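Local coordinates for amino acid amide racemase (Ochrobactrum anthropi, PDB 6GIO), which binds pyridoxal-5'-phosphate and belongs to the class-III aminotransferase family of PLP-dependent enzymes, at residues N84-S89 with A302-R307; F108-S113 with T295-P300; V120-A125 with P289-Q294. One frame throughout, in Å; residues are numbered along the deposited sequence.

Contact 2 is fully buried and lies nearest the centre of the chain; contact 1 is partly buried, and contact 3 is a buried pairing farther out. Helix 112-127 serves two of them, its start in contact 2 and its later turns in contact 3. The chain from 289 to 307 passes through all three, going from loop to turn to helix 300-315. Contacts 1 and 2 join directly where Asn84 ND2 bonds to Gly298 O. Their chemistry differs: small side chains between two helices in contact 1, waters and backbone groups beside two cofactor phosphates in contact 2, and an arginine on a carbonyl and an aromatic face in contact 3. All three touch the second subunit.

Contact 1: residues N84-S89 with A302-R307; sequences NEAAVS and ATAAGR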
ATOM      1  N   ASN C  84      14.345   8.545  -8.475  1.00 21.12           N
ATOM      2  CA  ASN C  84      14.565   9.805  -7.781  1.00 21.16           C
ATOM      3  C   ASN C  84      15.645   9.619  -6.770  1.00 22.05           C
ATOM      4  O   ASN C  84      15.881   8.500  -6.346  1.00 23.75           O
ATOM      5  CB  ASN C  84      13.262  10.326  -7.138  1.00 20.52           C
ATOM      6  CG  ASN C  84      12.704   9.400  -6.093  1.00 20.05           C
ATOM      7  OD1 ASN C  84      13.115   9.447  -4.914  1.00 18.96           O
ATOM      8  ND2 ASN C  84      11.738   8.557  -6.505  1.00 20.08           N
ATOM      9  N   GLU C  85      16.301  10.712  -6.394  1.00 23.10           N
ATOM     10  CA  GLU C  85      17.476  10.683  -5.503  1.00 22.70           C
ATOM     11  C   GLU C  85      17.189  10.046  -4.149  1.00 21.68           C
ATOM     12  O   GLU C  85      17.983   9.233  -3.683  1.00 19.85           O
ATOM     13  CB  GLU C  85      18.028  12.106  -5.288  1.00 26.23           C
ATOM     14  CG  GLU C  85      19.235  12.219  -4.339  1.00 27.90           C
ATOM     15  CD  GLU C  85      20.481  11.501  -4.865  1.00 29.71           C
ATOM     16  OE1 GLU C  85      20.620  11.265  -6.067  1.00 34.11           O
ATOM     17  OE2 GLU C  85      21.336  11.157  -4.074  1.00 32.40           O
ATOM     18  N   ALA C  86      16.071  10.421  -3.515  1.00 18.74           N
ATOM     19  CA  ALA C  86      15.711   9.890  -2.221  1.00 17.85           C
ATOM     20  C   ALA C  86      15.604   8.364  -2.200  1.00 18.88           C
ATOM     21  O   ALA C  86      16.179   7.708  -1.338  1.00 20.36           O
ATOM     22  CB  ALA C  86      14.414  10.531  -1.720  1.00 17.87           C
ATOM     23  N   ALA C  87      14.848   7.815  -3.141  1.00 17.43           N
ATOM     24  CA  ALA C  87      14.580   6.421  -3.176  1.00 18.42           C
ATOM     25  C   ALA C  87      15.868   5.657  -3.532  1.00 20.43           C
ATOM     26  O   ALA C  87      16.123   4.604  -2.955  1.00 20.42           O
ATOM     27  CB  ALA C  87      13.508   6.130  -4.211  1.00 18.20           C
ATOM     28  N   VAL C  88      16.665   6.167  -4.485  1.00 21.69           N
ATOM     29  CA  VAL C  88      17.900   5.432  -4.863  1.00 21.92           C
ATOM     30  C   VAL C  88      18.848   5.429  -3.664  1.00 23.25           C
ATOM     31  O   VAL C  88      19.409   4.389  -3.312  1.00 23.04           O
ATOM     32  CB  VAL C  88      18.534   6.010  -6.142  1.00 21.67           C
ATOM     33  CG1 VAL C  88      19.908   5.375  -6.439  1.00 22.09           C
ATOM     34  CG2 VAL C  88      17.596   5.770  -7.300  1.00 21.57           C
ATOM     35  N   SER C  89      18.976   6.590  -3.008  1.00 23.93           N
ATOM     36  CA  SER C  89      19.821   6.728  -1.808  1.00 24.85           C
ATOM     37  C   SER C  89      19.358   5.871  -0.636  1.00 24.14           C
ATOM     38  O   SER C  89      20.186   5.213  -0.029  1.00 22.58           O
ATOM     39  CB  SER C  89      19.970   8.198  -1.375  1.00 24.72           C
ATOM     40  OG  SER C  89      20.424   8.962  -2.474  1.00 23.80           O
ATOM     41  N   ALA C 302       8.110   9.633   0.997  1.00 19.02           N
ATOM     42  CA  ALA C 302       8.158   8.533   1.917  1.00 17.41           C
ATOM     43  C   ALA C 302       9.580   8.062   2.028  1.00 18.04           C
ATOM     44  O   ALA C 302      10.014   7.794   3.143  1.00 17.68           O
ATOM     45  CB  ALA C 302       7.263   7.396   1.432  1.00 17.53           C
ATOM     46  N   THR C 303      10.310   7.981   0.892  1.00 18.29           N
ATOM     47  CA  THR C 303      11.714   7.489   0.958  1.00 19.29           C
ATOM     48  C   THR C 303      12.633   8.468   1.663  1.00 19.90           C
ATOM     49  O   THR C 303      13.525   8.039   2.393  1.00 22.96           O
ATOM     50  CB  THR C 303      12.309   7.070  -0.407  1.00 19.98           C
ATOM     51  OG1 THR C 303      12.239   8.139  -1.336  1.00 21.12           O
ATOM     52  CG2 THR C 303      11.535   5.912  -0.980  1.00 20.95           C
ATOM     53  N   ALA C 304      12.408   9.776   1.490  1.00 20.72           N
ATOM     54  CA  ALA C 304      13.159  10.757   2.261  1.00 22.00           C
ATOM     55  C   ALA C 304      12.924  10.560   3.786  1.00 22.94           C
ATOM     56  O   ALA C 304      13.881  10.606   4.568  1.00 22.31           O
ATOM     57  CB  ALA C 304      12.846  12.194   1.828  1.00 21.97           C
ATOM     58  N   ALA C 305      11.663  10.350   4.208  1.00 23.25           N
ATOM     59  CA  ALA C 305      11.379  10.094   5.618  1.00 22.93           C
ATOM     60  C   ALA C 305      12.167   8.862   6.114  1.00 23.00           C
ATOM     61  O   ALA C 305      12.728   8.845   7.205  1.00 20.11           O
ATOM     62  CB  ALA C 305       9.882   9.927   5.847  1.00 21.14           C
ATOM     63  N   GLY C 306      12.221   7.831   5.299  1.00 26.40           N
ATOM     64  CA  GLY C 306      12.967   6.622   5.674  1.00 26.35           C
ATOM     65  C   GLY C 306      14.458   6.858   5.842  1.00 25.87           C
ATOM     66  O   GLY C 306      15.104   6.255   6.705  1.00 21.80           O
ATOM     67  N   ARG C 307      15.016   7.724   5.000  1.00 26.54           N
ATOM     68  CA  ARG C 307      16.442   8.044   5.121  1.00 26.82           C
ATOM     69  C   ARG C 307      16.684   8.730   6.453  1.00 25.72           C
ATOM     70  O   ARG C 307      17.672   8.439   7.114  1.00 24.23           O
ATOM     71  CB  ARG C 307      16.925   8.929   3.982  1.00 26.55           C
ATOM     72  CG  ARG C 307      16.917   8.236   2.658  1.00 28.74           C
ATOM     73  CD  ARG C 307      17.910   8.878   1.744  1.00 29.67           C
ATOM     74  NE  ARG C 307      19.253   8.466   2.116  1.00 31.35           N
ATOM     75  CZ  ARG C 307      20.341   9.223   1.980  1.00 32.98           C
ATOM     76  NH1 ARG C 307      20.271  10.460   1.480  1.00 34.32           N
ATOM     77  NH2 ARG C 307      21.506   8.738   2.346  1.00 33.41           N
TER
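Thr303 meets the start of helix 85-97 with its whole side chain. Its OG1, turned between the backbone N and the carbonyl carbon (chi1 56°), lies 3.3 Å from Ala86 CB and 3.2 Å from Ala87 N. The latter is too badly angled for a hydrogen bond: Ala87 N donates instead to the N-cap Asn84 OD1 (3.0 Å, 161°), while Thr303 OG1 has its own partner in Asn299 O. Thr303 CG2 rests on Ala87 CB at 3.8 Å. One residue on, Ala304 CB touches Ala86 CB at 4.2 Å, methyl to methyl. One turn on from Thr303, Arg307 passes its CD 3.7 Å from Ala86 O, bends at chi3, and lays one face of its guanidinium over Ser89 CB, which sits 3.4 Å above the plane near its centre. Arg307 NE forms a salt bridge with Asp93 OD2, farther along helix 85-97. Ser89 OG turns back to Glu85 O and makes a weak bond to Arg10 of the second subunit. The axes of the short helical pieces 85-89 and 302-307 approach to 8.1 Å and cross at 46°, a close helix-helix packing built on alanines and a threonine beside an asparagine N-cap.

Contact 2: residues F108-S113 with T295-P300; sequences FGHSGS and TTAGNP. With PLP (pyridoxal-5'-phosphate), chain G; PLP (pyridoxal-5'-phosphate), chain E.
His110 reaches across to Thr296 and Ala297 with the outer part of its ring. CG leaves CB anti to the carbonyl carbon (chi1 -54°), beside the backbone N, and the ring extends from there toward the opposite segment. ND1 holds water 2 at 2.7 Å, in the plane at the ring edge, and that water takes a weak bond from Asn299 ND2. CE1 comes 3.1 Å from Thr296 OG1 and 3.4 Å from Ala297 N, both oblique to the ring, and the histidine and threonine side chains cross at about a right angle. NE2, at the tip, bonds to water 3, which accepts from Thr296 N and donates to O3P of one pyridoxal-5'-phosphate (chain E) at 2.7 Å. Both ring nitrogens are thus tied to the opposite segment through water.

Next to the histidine, Ala297 CB packs against Phe108 O at 3.3 Å, Phe108 CB lies against Gly298, and water 1 bridges Gly109 O to Gly298 N. The type II turn from Thr296 to Asn299 is braced by Asn299 ND2, which donates to Thr296 O at 2.8 Å.

Each segment also reaches a phosphate. Thr295 N and OG1 both bond O1P of the chain E cofactor, the nitrogen at 2.8 Å, and Gly112 and Ser113 of the second subunit bind it too. Gly112 N donates to O1P at 3.1 Å and Ser113 N to O3P of the chain G cofactor, which also bonds Thr295 OG1 of the second subunit. Phosphate held by a helix start and the partner subunit's threonine marks the dimeric PLP site of class-III aminotransferase relatives.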
ATOM      1  N   PHE C 108      10.584  -1.239  -3.356  1.00 19.07           N
ATOM      2  CA  PHE C 108       9.822  -0.470  -2.367  1.00 18.78           C
ATOM      3  C   PHE C 108       8.321  -0.618  -2.479  1.00 17.87           C
ATOM      4  O   PHE C 108       7.787  -0.744  -3.583  1.00 18.51           O
ATOM      5  CB  PHE C 108      10.135   1.010  -2.537  1.00 20.35           C
ATOM      6  CG  PHE C 108      11.501   1.391  -2.058  1.00 21.05           C
ATOM      7  CD1 PHE C 108      11.816   1.338  -0.694  1.00 21.09           C
ATOM      8  CD2 PHE C 108      12.496   1.765  -2.972  1.00 21.23           C
ATOM      9  CE1 PHE C 108      13.084   1.660  -0.242  1.00 20.60           C
ATOM     10  CE2 PHE C 108      13.755   2.130  -2.520  1.00 21.62           C
ATOM     11  CZ  PHE C 108      14.065   2.060  -1.160  1.00 20.78           C
ATOM     12  N   GLY C 109       7.626  -0.511  -1.341  1.00 17.61           N
ATOM     13  CA  GLY C 109       6.165  -0.509  -1.360  1.00 17.17           C
ATOM     14  C   GLY C 109       5.671   0.394  -0.269  1.00 17.43           C
ATOM     15  O   GLY C 109       6.418   1.271   0.195  1.00 17.89           O
ATOM     16  N   HIS C 110       4.417   0.216   0.112  1.00 17.23           N
ATOM     17  CA  HIS C 110       3.795   1.088   1.121  1.00 18.86           C
ATOM     18  C   HIS C 110       3.550   0.470   2.442  1.00 19.92           C
ATOM     19  O   HIS C 110       3.271   1.192   3.400  1.00 23.88           O
ATOM     20  CB  HIS C 110       2.436   1.519   0.638  1.00 18.16           C
ATOM     21  CG  HIS C 110       2.467   2.130  -0.699  1.00 16.23           C
ATOM     22  ND1 HIS C 110       3.185   3.282  -0.961  1.00 16.56           N
ATOM     23  CD2 HIS C 110       1.874   1.771  -1.858  1.00 15.64           C
ATOM     24  CE1 HIS C 110       2.993   3.623  -2.222  1.00 16.54           C
ATOM     25  NE2 HIS C 110       2.233   2.706  -2.794  1.00 15.88           N
ATOM     26  N   SER C 111       3.584  -0.863   2.511  1.00 21.48           N
ATOM     27  CA  SER C 111       3.130  -1.570   3.716  1.00 22.55           C
ATOM     28  C   SER C 111       3.833  -2.911   3.910  1.00 22.42           C
ATOM     29  O   SER C 111       4.404  -3.452   2.985  1.00 21.75           O
ATOM     30  CB  SER C 111       1.593  -1.796   3.721  1.00 23.09           C
ATOM     31  OG  SER C 111       1.111  -2.741   2.722  1.00 23.30           O
ATOM     32  N   GLY C 112       3.786  -3.433   5.128  1.00 22.48           N
ATOM     33  CA  GLY C 112       4.258  -4.814   5.381  1.00 23.17           C
ATOM     34  C   GLY C 112       3.508  -5.826   4.518  1.00 21.43           C
ATOM     35  O   GLY C 112       4.104  -6.749   3.949  1.00 20.91           O
ATOM     36  N   SER C 113       2.202  -5.616   4.380  1.00 20.75           N
ATOM     37  CA  SER C 113       1.334  -6.493   3.593  1.00 20.96           C
ATOM     38  C   SER C 113       1.681  -6.542   2.146  1.00 20.61           C
ATOM     39  O   SER C 113       1.643  -7.620   1.563  1.00 23.05           O
ATOM     40  CB  SER C 113      -0.142  -6.041   3.686  1.00 22.79           C
ATOM     41  OG  SER C 113      -0.546  -6.005   5.061  1.00 25.57           O
ATOM     42  N   THR C 295       1.986   2.399  -8.382  1.00 26.21           N
ATOM     43  CA  THR C 295       2.337   3.705  -8.942  1.00 26.50           C
ATOM     44  C   THR C 295       3.234   4.604  -8.062  1.00 25.58           C
ATOM     45  O   THR C 295       4.310   5.064  -8.532  1.00 24.24           O
ATOM     46  CB  THR C 295       1.086   4.463  -9.387  1.00 25.77           C
ATOM     47  OG1 THR C 295       0.410   3.689 -10.394  1.00 25.38           O
ATOM     48  CG2 THR C 295       1.475   5.809 -10.005  1.00 25.91           C
ATOM     49  N   THR C 296       2.804   4.854  -6.825  1.00 22.81           N
ATOM     50  CA  THR C 296       3.514   5.788  -5.947  1.00 22.45           C
ATOM     51  C   THR C 296       4.533   5.164  -5.026  1.00 20.74           C
ATOM     52  O   THR C 296       5.110   5.850  -4.206  1.00 21.23           O
ATOM     53  CB  THR C 296       2.551   6.633  -5.080  1.00 22.49           C
ATOM     54  OG1 THR C 296       1.836   5.771  -4.206  1.00 21.90           O
ATOM     55  CG2 THR C 296       1.597   7.399  -5.957  1.00 22.77           C
ATOM     56  N   ALA C 297       4.748   3.869  -5.131  1.00 21.39           N
ATOM     57  CA  ALA C 297       5.837   3.231  -4.397  1.00 21.70           C
ATOM     58  C   ALA C 297       7.177   3.879  -4.740  1.00 20.98           C
ATOM     59  O   ALA C 297       7.464   4.193  -5.910  1.00 20.19           O
ATOM     60  CB  ALA C 297       5.899   1.738  -4.712  1.00 23.25           C
ATOM     61  N   GLY C 298       7.991   4.083  -3.704  1.00 20.37           N
ATOM     62  CA  GLY C 298       9.317   4.646  -3.868  1.00 21.42           C
ATOM     63  C   GLY C 298       9.257   6.116  -4.167  1.00 20.26           C
ATOM     64  O   GLY C 298      10.196   6.654  -4.727  1.00 18.21           O
ATOM     65  N   ASN C 299       8.147   6.770  -3.770  1.00 19.80           N
ATOM     66  CA  ASN C 299       7.971   8.158  -4.046  1.00 19.85           C
ATOM     67  C   ASN C 299       8.970   8.883  -3.156  1.00 21.06           C
ATOM     68  O   ASN C 299       9.367   8.363  -2.123  1.00 21.84           O
ATOM     69  CB  ASN C 299       6.534   8.619  -3.741  1.00 20.90           C
ATOM     70  CG  ASN C 299       6.191   8.490  -2.285  1.00 20.12           C
ATOM     71  OD1 ASN C 299       6.618   9.327  -1.476  1.00 19.79           O
ATOM     72  ND2 ASN C 299       5.482   7.387  -1.920  1.00 20.49           N
ATOM     73  N   PRO C 300       9.399  10.081  -3.575  1.00 20.97           N
ATOM     74  CA  PRO C 300      10.495  10.769  -2.920  1.00 20.87           C
ATOM     75  C   PRO C 300      10.201  11.266  -1.498  1.00 21.01           C
ATOM     76  O   PRO C 300      11.148  11.482  -0.717  1.00 20.24           O
ATOM     77  CB  PRO C 300      10.767  11.925  -3.853  1.00 22.93           C
ATOM     78  CG  PRO C 300       9.512  12.143  -4.618  1.00 21.93           C
ATOM     79  CD  PRO C 300       8.951  10.769  -4.789  1.00 21.40           C
TER
HETATM   80  N1  PLP G 501       4.651  -8.502   8.926  1.00 32.40           N
HETATM   81  C2  PLP G 501       4.761  -8.306  10.263  1.00 35.26           C
HETATM   82  C2A PLP G 501       5.684  -9.115  11.122  1.00 35.39           C
HETATM   83  C3  PLP G 501       3.940  -7.275  10.947  1.00 34.50           C
HETATM   84  O3  PLP G 501       4.055  -7.099  12.269  1.00 35.47           O
HETATM   85  C4  PLP G 501       3.026  -6.421  10.162  1.00 35.56           C
HETATM   86  C4A PLP G 501       2.209  -5.369  10.840  1.00 34.77           C
HETATM   87  C5  PLP G 501       2.994  -6.717   8.687  1.00 34.45           C
HETATM   88  C6  PLP G 501       3.812  -7.745   8.169  1.00 34.88           C
HETATM   89  C5A PLP G 501       2.044  -5.946   7.785  1.00 34.56           C
HETATM   90  O4P PLP G 501       2.176  -4.520   7.845  1.00 34.82           O
HETATM   91  P   PLP G 501       0.986  -3.558   7.389  1.00 32.20           P
HETATM   92  O1P PLP G 501       1.713  -2.276   7.126  1.00 34.92           O
HETATM   93  O2P PLP G 501       0.020  -3.468   8.556  1.00 30.35           O
HETATM   94  O3P PLP G 501       0.419  -4.180   6.121  1.00 33.25           O
HETATM   95  N1  PLP E 501      -6.963   0.748 -11.094  1.00 30.69           N
HETATM   96  C2  PLP E 501      -6.805   1.603 -12.150  1.00 30.64           C
HETATM   97  C2A PLP E 501      -7.951   1.946 -13.075  1.00 28.82           C
HETATM   98  C3  PLP E 501      -5.465   2.214 -12.401  1.00 31.13           C
HETATM   99  O3  PLP E 501      -5.220   3.059 -13.433  1.00 30.45           O
HETATM  100  C4  PLP E 501      -4.355   1.877 -11.481  1.00 32.78           C
HETATM  101  C4A PLP E 501      -3.001   2.457 -11.668  1.00 36.35           C
HETATM  102  C5  PLP E 501      -4.634   0.925 -10.370  1.00 30.58           C
HETATM  103  C6  PLP E 501      -5.938   0.421 -10.242  1.00 28.60           C
HETATM  104  C5A PLP E 501      -3.468   0.575  -9.428  1.00 29.53           C
HETATM  105  O4P PLP E 501      -2.971   1.680  -8.627  1.00 25.87           O
HETATM  106  P   PLP E 501      -1.547   1.547  -7.905  1.00 26.22           P
HETATM  107  O1P PLP E 501      -0.595   1.490  -9.102  1.00 24.39           O
HETATM  108  O2P PLP E 501      -1.506   0.219  -7.165  1.00 23.91           O
HETATM  109  O3P PLP E 501      -1.450   2.765  -7.049  1.00 24.69           O
HETATM  110  O   HOH W   1       7.181   3.609  -1.107  1.00 19.45           O
HETATM  111  O   HOH W   2       5.092   4.971  -0.018  1.00 24.99           O
HETATM  112  O   HOH W   3       0.657   3.422  -5.446  1.00 25.88           O

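Contact 3: residues V120-A125 with P289-Q294; sequences VRVLTA and PAFVLQ. With PLP (pyridoxal-5'-phosphate), chain E.
Phe291 O is gripped by both terminal nitrogens of Arg121: NH2 donates to it over 3.0 Å at 133°, and NH1 adds a weak bond at 3.1 Å. The oxygen sits at the guanidinium edge, tilted somewhat from its plane. The same arginine also covers the ring of the residue it bonds to. Phe291 CG stands anti to the backbone N, beside the carbonyl carbon (chi1 -166°). Arg121 NH2 sits 3.6 Å above the Phe291 ring plane, over its centre, and Arg121 CZ is 4.7 Å from the ring centroid, almost on the ring normal. This is a cation-pi contact in which the two planes are tilted 55° apart, so they do not stack flat.

Val292 approaches Arg121 tip to tip, with CG2 3.9 Å from NH1 and over one face of the guanidinium, offset toward its rim. On the helix side, Ala125 CB meets Phe291 CZ at 3.7 Å, and Val122 CA comes to the ring edge near CE2. His287 meets Phe291 edge-to-face, while His157 of the second subunit adds another ring contact.

Between these two segments the buried guanidinium meets a neutral carbonyl, a pi face and a valine methyl, but no carboxylate. The carbonyl dipole and the aromatic face probably help stabilise its charge, and Phe291, held by both its backbone and its ring, ties helix 112-127 to the loop that leads to the cofactor-binding Thr295.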
ATOM      1  N   VAL C 120       6.176 -13.144  -1.678  1.00 22.20           N
ATOM      2  CA  VAL C 120       5.634 -14.446  -2.097  1.00 25.49           C
ATOM      3  C   VAL C 120       5.494 -14.587  -3.616  1.00 26.28           C
ATOM      4  O   VAL C 120       5.854 -15.645  -4.193  1.00 26.80           O
ATOM      5  CB  VAL C 120       4.300 -14.863  -1.390  1.00 28.58           C
ATOM      6  CG1 VAL C 120       3.145 -13.922  -1.691  1.00 30.87           C
ATOM      7  CG2 VAL C 120       3.927 -16.270  -1.821  1.00 27.31           C
ATOM      8  N   ARG C 121       5.027 -13.527  -4.268  1.00 25.06           N
ATOM      9  CA  ARG C 121       4.857 -13.560  -5.739  1.00 25.23           C
ATOM     10  C   ARG C 121       6.210 -13.778  -6.436  1.00 24.54           C
ATOM     11  O   ARG C 121       6.296 -14.626  -7.284  1.00 23.73           O
ATOM     12  CB  ARG C 121       4.257 -12.240  -6.220  1.00 25.88           C
ATOM     13  CG  ARG C 121       2.820 -11.998  -5.788  1.00 27.95           C
ATOM     14  CD  ARG C 121       2.154 -10.934  -6.631  1.00 29.30           C
ATOM     15  NE  ARG C 121       2.294 -11.156  -8.047  1.00 29.24           N
ATOM     16  CZ  ARG C 121       2.577 -10.230  -8.939  1.00 30.19           C
ATOM     17  NH1 ARG C 121       2.330  -8.957  -8.689  1.00 30.88           N
ATOM     18  NH2 ARG C 121       3.138 -10.586 -10.073  1.00 32.40           N
ATOM     19  N   VAL C 122       7.251 -13.086  -6.004  1.00 22.90           N
ATOM     20  CA  VAL C 122       8.513 -13.124  -6.744  1.00 24.13           C
ATOM     21  C   VAL C 122       9.352 -14.319  -6.353  1.00 23.40           C
ATOM     22  O   VAL C 122      10.135 -14.853  -7.162  1.00 22.36           O
ATOM     23  CB  VAL C 122       9.298 -11.790  -6.592  1.00 24.64           C
ATOM     24  CG1 VAL C 122       9.873 -11.631  -5.202  1.00 23.49           C
ATOM     25  CG2 VAL C 122      10.375 -11.672  -7.665  1.00 25.94           C
ATOM     26  N   LEU C 123       9.219 -14.743  -5.106  1.00 24.35           N
ATOM     27  CA  LEU C 123       9.953 -15.963  -4.677  1.00 25.21           C
ATOM     28  C   LEU C 123       9.472 -17.220  -5.430  1.00 23.92           C
ATOM     29  O   LEU C 123      10.287 -18.013  -5.949  1.00 22.31           O
ATOM     30  CB  LEU C 123       9.849 -16.158  -3.187  1.00 24.89           C
ATOM     31  CG  LEU C 123      10.627 -15.217  -2.279  1.00 23.99           C
ATOM     32  CD1 LEU C 123       9.994 -15.250  -0.888  1.00 23.00           C
ATOM     33  CD2 LEU C 123      12.083 -15.619  -2.210  1.00 25.09           C
ATOM     34  N   THR C 124       8.161 -17.384  -5.525  1.00 23.39           N
ATOM     35  CA  THR C 124       7.613 -18.569  -6.213  1.00 25.04           C
ATOM     36  C   THR C 124       7.982 -18.511  -7.697  1.00 25.58           C
ATOM     37  O   THR C 124       8.469 -19.503  -8.253  1.00 25.93           O
ATOM     38  CB  THR C 124       6.120 -18.683  -6.014  1.00 24.49           C
ATOM     39  OG1 THR C 124       5.527 -17.428  -6.299  1.00 25.96           O
ATOM     40  CG2 THR C 124       5.816 -19.032  -4.580  1.00 26.35           C
ATOM     41  N   ALA C 125       7.846 -17.328  -8.300  1.00 24.62           N
ATOM     42  CA  ALA C 125       8.101 -17.161  -9.727  1.00 24.56           C
ATOM     43  C   ALA C 125       9.571 -17.391 -10.021  1.00 25.22           C
ATOM     44  O   ALA C 125       9.876 -18.110 -10.941  1.00 25.88           O
ATOM     45  CB  ALA C 125       7.659 -15.782 -10.223  1.00 24.38           C
ATOM     46  N   PRO C 289      10.890  -7.524 -15.652  1.00 29.04           N
ATOM     47  CA  PRO C 289      10.443  -6.165 -15.493  1.00 26.86           C
ATOM     48  C   PRO C 289       8.962  -6.079 -15.187  1.00 24.17           C
ATOM     49  O   PRO C 289       8.188  -6.962 -15.510  1.00 23.34           O
ATOM     50  CB  PRO C 289      10.787  -5.526 -16.852  1.00 29.61           C
ATOM     51  CG  PRO C 289      10.706  -6.661 -17.822  1.00 30.82           C
ATOM     52  CD  PRO C 289      11.245  -7.833 -17.049  1.00 30.95           C
ATOM     53  N   ALA C 290       8.577  -5.021 -14.527  1.00 23.39           N
ATOM     54  CA  ALA C 290       7.165  -4.695 -14.356  1.00 26.72           C
ATOM     55  C   ALA C 290       6.332  -5.814 -13.728  1.00 26.60           C
ATOM     56  O   ALA C 290       5.206  -6.021 -14.096  1.00 29.27           O
ATOM     57  CB  ALA C 290       6.573  -4.299 -15.686  1.00 26.59           C
ATOM     58  N   PHE C 291       6.904  -6.521 -12.774  1.00 26.63           N
ATOM     59  CA  PHE C 291       6.279  -7.681 -12.208  1.00 25.56           C
ATOM     60  C   PHE C 291       5.486  -7.369 -10.956  1.00 25.59           C
ATOM     61  O   PHE C 291       4.495  -8.020 -10.693  1.00 24.21           O
ATOM     62  CB  PHE C 291       7.368  -8.669 -11.862  1.00 25.05           C
ATOM     63  CG  PHE C 291       6.872 -10.047 -11.575  1.00 25.58           C
ATOM     64  CD1 PHE C 291       6.154 -10.755 -12.536  1.00 25.65           C
ATOM     65  CD2 PHE C 291       7.180 -10.666 -10.373  1.00 25.55           C
ATOM     66  CE1 PHE C 291       5.719 -12.039 -12.287  1.00 26.63           C
ATOM     67  CE2 PHE C 291       6.743 -11.941 -10.100  1.00 25.63           C
ATOM     68  CZ  PHE C 291       6.011 -12.634 -11.059  1.00 28.57           C
ATOM     69  N   VAL C 292       5.967  -6.426 -10.152  1.00 26.52           N
ATOM     70  CA  VAL C 292       5.233  -5.990  -8.968  1.00 26.31           C
ATOM     71  C   VAL C 292       5.241  -4.465  -8.907  1.00 25.94           C
ATOM     72  O   VAL C 292       6.146  -3.875  -8.347  1.00 24.95           O
ATOM     73  CB  VAL C 292       5.809  -6.595  -7.671  1.00 27.75           C
ATOM     74  CG1 VAL C 292       4.833  -6.374  -6.529  1.00 27.49           C
ATOM     75  CG2 VAL C 292       6.055  -8.096  -7.816  1.00 27.82           C
ATOM     76  N   LEU C 293       4.203  -3.846  -9.472  1.00 23.83           N
ATOM     77  CA  LEU C 293       4.133  -2.410  -9.671  1.00 25.06           C
ATOM     78  C   LEU C 293       3.088  -1.765  -8.806  1.00 25.81           C
ATOM     79  O   LEU C 293       1.950  -2.261  -8.714  1.00 28.82           O
ATOM     80  CB  LEU C 293       3.739  -2.103 -11.103  1.00 25.17           C
ATOM     81  CG  LEU C 293       4.698  -2.510 -12.231  1.00 26.24           C
ATOM     82  CD1 LEU C 293       4.165  -1.922 -13.535  1.00 27.53           C
ATOM     83  CD2 LEU C 293       6.119  -2.059 -11.960  1.00 24.99           C
ATOM     84  N   GLN C 294       3.461  -0.671  -8.149  1.00 25.53           N
ATOM     85  CA  GLN C 294       2.467   0.206  -7.528  1.00 26.91           C
ATOM     86  C   GLN C 294       2.899   1.616  -7.815  1.00 26.35           C
ATOM     87  O   GLN C 294       4.022   1.999  -7.470  1.00 25.54           O
ATOM     88  CB  GLN C 294       2.378   0.004  -6.039  1.00 27.32           C
ATOM     89  CG  GLN C 294       1.657  -1.253  -5.619  1.00 28.57           C
ATOM     90  CD  GLN C 294       1.746  -1.424  -4.125  1.00 29.98           C
ATOM     91  OE1 GLN C 294       2.832  -1.689  -3.591  1.00 29.94           O
ATOM     92  NE2 GLN C 294       0.624  -1.216  -3.433  1.00 28.43           N
TER
HETATM   93  N1  PLP E 501      -6.963   0.748 -11.094  1.00 30.69           N
HETATM   94  C2  PLP E 501      -6.805   1.603 -12.150  1.00 30.64           C
HETATM   95  C2A PLP E 501      -7.951   1.946 -13.075  1.00 28.82           C
HETATM   96  C3  PLP E 501      -5.465   2.214 -12.401  1.00 31.13           C
HETATM   97  O3  PLP E 501      -5.220   3.059 -13.433  1.00 30.45           O
HETATM   98  C4  PLP E 501      -4.355   1.877 -11.481  1.00 32.78           C
HETATM   99  C4A PLP E 501      -3.001   2.457 -11.668  1.00 36.35           C
HETATM  100  C5  PLP E 501      -4.634   0.925 -10.370  1.00 30.58           C
HETATM  101  C6  PLP E 501      -5.938   0.421 -10.242  1.00 28.60           C
HETATM  102  C5A PLP E 501      -3.468   0.575  -9.428  1.00 29.53           C
HETATM  103  O4P PLP E 501      -2.971   1.680  -8.627  1.00 25.87           O
HETATM  104  P   PLP E 501      -1.547   1.547  -7.905  1.00 26.22           P
HETATM  105  O1P PLP E 501      -0.595   1.490  -9.102  1.00 24.39           O
HETATM  106  O2P PLP E 501      -1.506   0.219  -7.165  1.00 23.91           O
HETATM  107  O3P PLP E 501      -1.450   2.765  -7.049  1.00 24.69           O